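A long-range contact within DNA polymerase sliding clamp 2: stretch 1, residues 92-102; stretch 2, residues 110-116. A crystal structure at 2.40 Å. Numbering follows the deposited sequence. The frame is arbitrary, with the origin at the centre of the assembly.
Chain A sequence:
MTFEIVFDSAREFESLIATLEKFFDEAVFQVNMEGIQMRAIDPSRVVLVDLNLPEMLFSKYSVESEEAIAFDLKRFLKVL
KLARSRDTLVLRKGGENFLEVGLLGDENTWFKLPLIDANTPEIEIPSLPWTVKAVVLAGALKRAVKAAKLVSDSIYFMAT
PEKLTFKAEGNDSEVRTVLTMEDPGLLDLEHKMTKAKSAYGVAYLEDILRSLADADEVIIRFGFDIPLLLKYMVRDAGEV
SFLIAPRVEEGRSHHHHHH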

# COMPACT_ATOMS: atom_id res chain seq x y z
N ARG A 92 -9.31 -4.60 -31.27
CA ARG A 92 -9.86 -5.23 -32.42
C ARG A 92 -11.34 -4.90 -32.62
O ARG A 92 -12.16 -5.02 -31.69
CB ARG A 92 -9.67 -6.72 -32.31
CG ARG A 92 -10.24 -7.43 -33.47
CD ARG A 92 -10.40 -8.87 -33.11
NE ARG A 92 -9.12 -9.56 -33.12
CZ ARG A 92 -8.90 -10.69 -32.48
NH1 ARG A 92 -9.87 -11.25 -31.75
NH2 ARG A 92 -7.71 -11.25 -32.56
N LYS A 93 -11.67 -4.49 -33.84
CA LYS A 93 -13.03 -4.19 -34.19
C LYS A 93 -13.38 -4.88 -35.48
O LYS A 93 -12.64 -4.79 -36.48
CB LYS A 93 -13.28 -2.70 -34.32
CG LYS A 93 -14.76 -2.40 -34.52
CD LYS A 93 -15.05 -0.93 -34.64
CE LYS A 93 -16.53 -0.70 -34.99
NZ LYS A 93 -16.86 -1.24 -36.34
N GLY A 94 -14.50 -5.59 -35.43
CA GLY A 94 -15.08 -6.21 -36.60
C GLY A 94 -16.40 -5.57 -36.98
O GLY A 94 -16.58 -4.34 -36.88
N GLY A 95 -17.33 -6.43 -37.41
CA GLY A 95 -18.66 -6.03 -37.86
C GLY A 95 -19.49 -5.28 -36.83
O GLY A 95 -19.93 -4.15 -37.09
N GLU A 96 -19.72 -5.90 -35.67
CA GLU A 96 -20.64 -5.32 -34.66
C GLU A 96 -20.15 -3.99 -34.04
O GLU A 96 -19.08 -3.46 -34.44
CB GLU A 96 -20.98 -6.35 -33.56
CG GLU A 96 -22.10 -7.34 -33.91
CD GLU A 96 -21.60 -8.79 -34.13
OE1 GLU A 96 -21.78 -9.66 -33.23
OE2 GLU A 96 -21.04 -9.05 -35.21
N ASN A 97 -20.90 -3.46 -33.07
CA ASN A 97 -20.46 -2.24 -32.39
C ASN A 97 -19.95 -2.42 -30.97
O ASN A 97 -20.44 -1.78 -30.01
CB ASN A 97 -21.48 -1.11 -32.51
CG ASN A 97 -21.63 -0.65 -33.94
OD1 ASN A 97 -21.14 0.41 -34.34
ND2 ASN A 97 -22.28 -1.49 -34.75
N PHE A 98 -18.93 -3.28 -30.88
CA PHE A 98 -18.13 -3.50 -29.68
C PHE A 98 -16.65 -3.31 -29.98
O PHE A 98 -16.17 -3.67 -31.05
CB PHE A 98 -18.34 -4.92 -29.16
CG PHE A 98 -19.51 -5.06 -28.24
CD1 PHE A 98 -19.36 -4.81 -26.89
CD2 PHE A 98 -20.75 -5.46 -28.72
CE1 PHE A 98 -20.46 -4.94 -26.01
CE2 PHE A 98 -21.85 -5.60 -27.87
CZ PHE A 98 -21.70 -5.34 -26.51
N LEU A 99 -15.92 -2.73 -29.04
CA LEU A 99 -14.46 -2.84 -29.13
C LEU A 99 -14.07 -4.18 -28.49
O LEU A 99 -14.45 -4.47 -27.33
CB LEU A 99 -13.78 -1.70 -28.41
CG LEU A 99 -12.29 -1.70 -28.12
CD1 LEU A 99 -11.47 -1.46 -29.36
CD2 LEU A 99 -12.01 -0.56 -27.12
N GLU A 100 -13.36 -4.99 -29.22
CA GLU A 100 -12.80 -6.14 -28.57
C GLU A 100 -11.37 -5.83 -28.01
O GLU A 100 -10.50 -5.31 -28.76
CB GLU A 100 -12.87 -7.38 -29.48
CG GLU A 100 -12.19 -8.60 -28.91
CD GLU A 100 -12.59 -9.88 -29.63
OE1 GLU A 100 -12.79 -9.84 -30.89
OE2 GLU A 100 -12.70 -10.94 -28.92
N VAL A 101 -11.15 -6.15 -26.72
CA VAL A 101 -9.88 -5.86 -26.04
C VAL A 101 -9.25 -7.13 -25.51
O VAL A 101 -9.85 -7.89 -24.73
CB VAL A 101 -10.09 -4.93 -24.81
CG1 VAL A 101 -8.74 -4.53 -24.14
CG2 VAL A 101 -10.91 -3.71 -25.17
N GLY A 102 -8.03 -7.39 -25.92
CA GLY A 102 -7.38 -8.58 -25.48
C GLY A 102 -6.15 -8.32 -24.66
O GLY A 102 -5.43 -7.38 -24.91
N TRP A 110 -10.04 -11.69 -23.09
CA TRP A 110 -10.65 -10.98 -24.21
C TRP A 110 -11.95 -10.41 -23.76
O TRP A 110 -12.89 -11.15 -23.40
CB TRP A 110 -10.93 -11.88 -25.43
CG TRP A 110 -9.76 -12.41 -26.19
CD1 TRP A 110 -9.18 -13.67 -26.03
CD2 TRP A 110 -8.99 -11.76 -27.22
NE1 TRP A 110 -8.13 -13.84 -26.93
CE2 TRP A 110 -7.98 -12.68 -27.65
CE3 TRP A 110 -9.09 -10.52 -27.86
CZ2 TRP A 110 -7.07 -12.38 -28.66
CZ3 TRP A 110 -8.19 -10.22 -28.86
CH2 TRP A 110 -7.18 -11.15 -29.25
N PHE A 111 -12.01 -9.09 -23.75
CA PHE A 111 -13.16 -8.34 -23.33
C PHE A 111 -13.85 -7.77 -24.54
O PHE A 111 -13.21 -7.42 -25.54
CB PHE A 111 -12.71 -7.12 -22.54
CG PHE A 111 -12.42 -7.40 -21.14
CD1 PHE A 111 -13.45 -7.44 -20.21
CD2 PHE A 111 -11.11 -7.66 -20.73
CE1 PHE A 111 -13.17 -7.73 -18.88
CE2 PHE A 111 -10.85 -7.97 -19.43
CZ PHE A 111 -11.89 -7.99 -18.50
N LYS A 112 -15.15 -7.60 -24.40
CA LYS A 112 -15.90 -6.78 -25.37
C LYS A 112 -16.63 -5.62 -24.70
O LYS A 112 -17.41 -5.82 -23.73
CB LYS A 112 -16.84 -7.63 -26.19
CG LYS A 112 -16.13 -8.22 -27.36
CD LYS A 112 -17.08 -8.84 -28.37
CE LYS A 112 -17.48 -10.21 -27.90
NZ LYS A 112 -17.87 -11.05 -29.07
N LEU A 113 -16.35 -4.42 -25.20
CA LEU A 113 -16.93 -3.21 -24.60
C LEU A 113 -17.84 -2.49 -25.57
O LEU A 113 -17.48 -2.33 -26.73
CB LEU A 113 -15.84 -2.25 -24.13
CG LEU A 113 -14.58 -2.78 -23.48
CD1 LEU A 113 -13.56 -1.62 -23.44
CD2 LEU A 113 -14.80 -3.39 -22.07
N PRO A 114 -19.00 -2.02 -25.09
CA PRO A 114 -20.00 -1.40 -25.99
C PRO A 114 -19.50 -0.05 -26.43
O PRO A 114 -19.00 0.71 -25.62
CB PRO A 114 -21.22 -1.25 -25.10
CG PRO A 114 -20.63 -1.01 -23.70
CD PRO A 114 -19.35 -1.84 -23.66
N LEU A 115 -19.59 0.21 -27.71
CA LEU A 115 -19.19 1.48 -28.26
C LEU A 115 -20.31 2.46 -28.10
O LEU A 115 -21.46 2.07 -27.91
CB LEU A 115 -18.89 1.31 -29.73
CG LEU A 115 -17.65 0.46 -29.95
CD1 LEU A 115 -17.50 0.10 -31.41
CD2 LEU A 115 -16.44 1.23 -29.41
N ILE A 116 -19.98 3.75 -28.17
CA ILE A 116 -21.02 4.76 -28.10
C ILE A 116 -20.93 5.79 -29.21
O ILE A 116 -19.98 5.77 -30.00
CB ILE A 116 -21.14 5.44 -26.70
CG1 ILE A 116 -19.98 6.39 -26.45
CG2 ILE A 116 -21.36 4.38 -25.58
CD1 ILE A 116 -19.78 6.75 -25.02

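Residues 110-114 run antiparallel to strand 98-102, their axes 4.5 Å apart at closest approach and the two N-to-C directions 156° apart. Trp-110 opens the pairing opposite Gly-102, in a non-hydrogen-bonded position. Its indole bends toward the neighbouring strand and lies across the glycine, with CE3 3.5 Å from Gly-102 CA; an ideal CB at position 102 would come within 2.6 Å of Trp-110 CZ3, so the ring occupies space that a side chain there would need. Farther out, the guanidinium of Arg-92 lies over one face of the indole, Arg-92 NH2 approaching Trp-110 CH2 to 3.4 Å. The same guanidinium forms a salt bridge with Glu-100, whose hydrogen bond from Arg-92 NH1 to Glu-100 OE1 is weak at 3.4 Å.

Phe-111 and Val-101 form a hydrogen-bonded pair. Phe-111 N donates to Val-101 O and Val-101 N to Phe-111 O, each at 2.7 Å and nearly linear. Their side chains share a face of the sheet with Leu-99 and Leu-113, but the end of the Phe-111 side chain leads away from the opposing strand.

Lys-112, on the other face, sits across from Glu-100 in a non-hydrogen-bonded pair, the aliphatic parts of the side chains in contact, Lys-112 CG 4.0 Å from Glu-100 CB. The Lys-112 backbone contributes a CA-H...O contact, with CA 3.4 Å from Leu-99 O.

Leu-113 restores the hydrogen-bonded register: its N donates to Leu-99 O at 2.9 Å, and Leu-99 N returns a bond to Leu-113 O at 2.8 Å. Leu-113 CD1 packs 3.8 Å from Val-101 CG2 and 4.1 Å from Leu-99 CD2, making a buried apolar cluster.

Pro-114 faces Phe-98 in a non-hydrogen-bonded position, so its lack of an amide hydrogen costs no bond across the strands; Pro-114 CB lies 3.9 Å from Phe-98 CE1. Leu-115 N donates to Asn-97 O at 3.2 Å, while Leu-115 CD1 reaches Lys-93 CE at 3.8 Å.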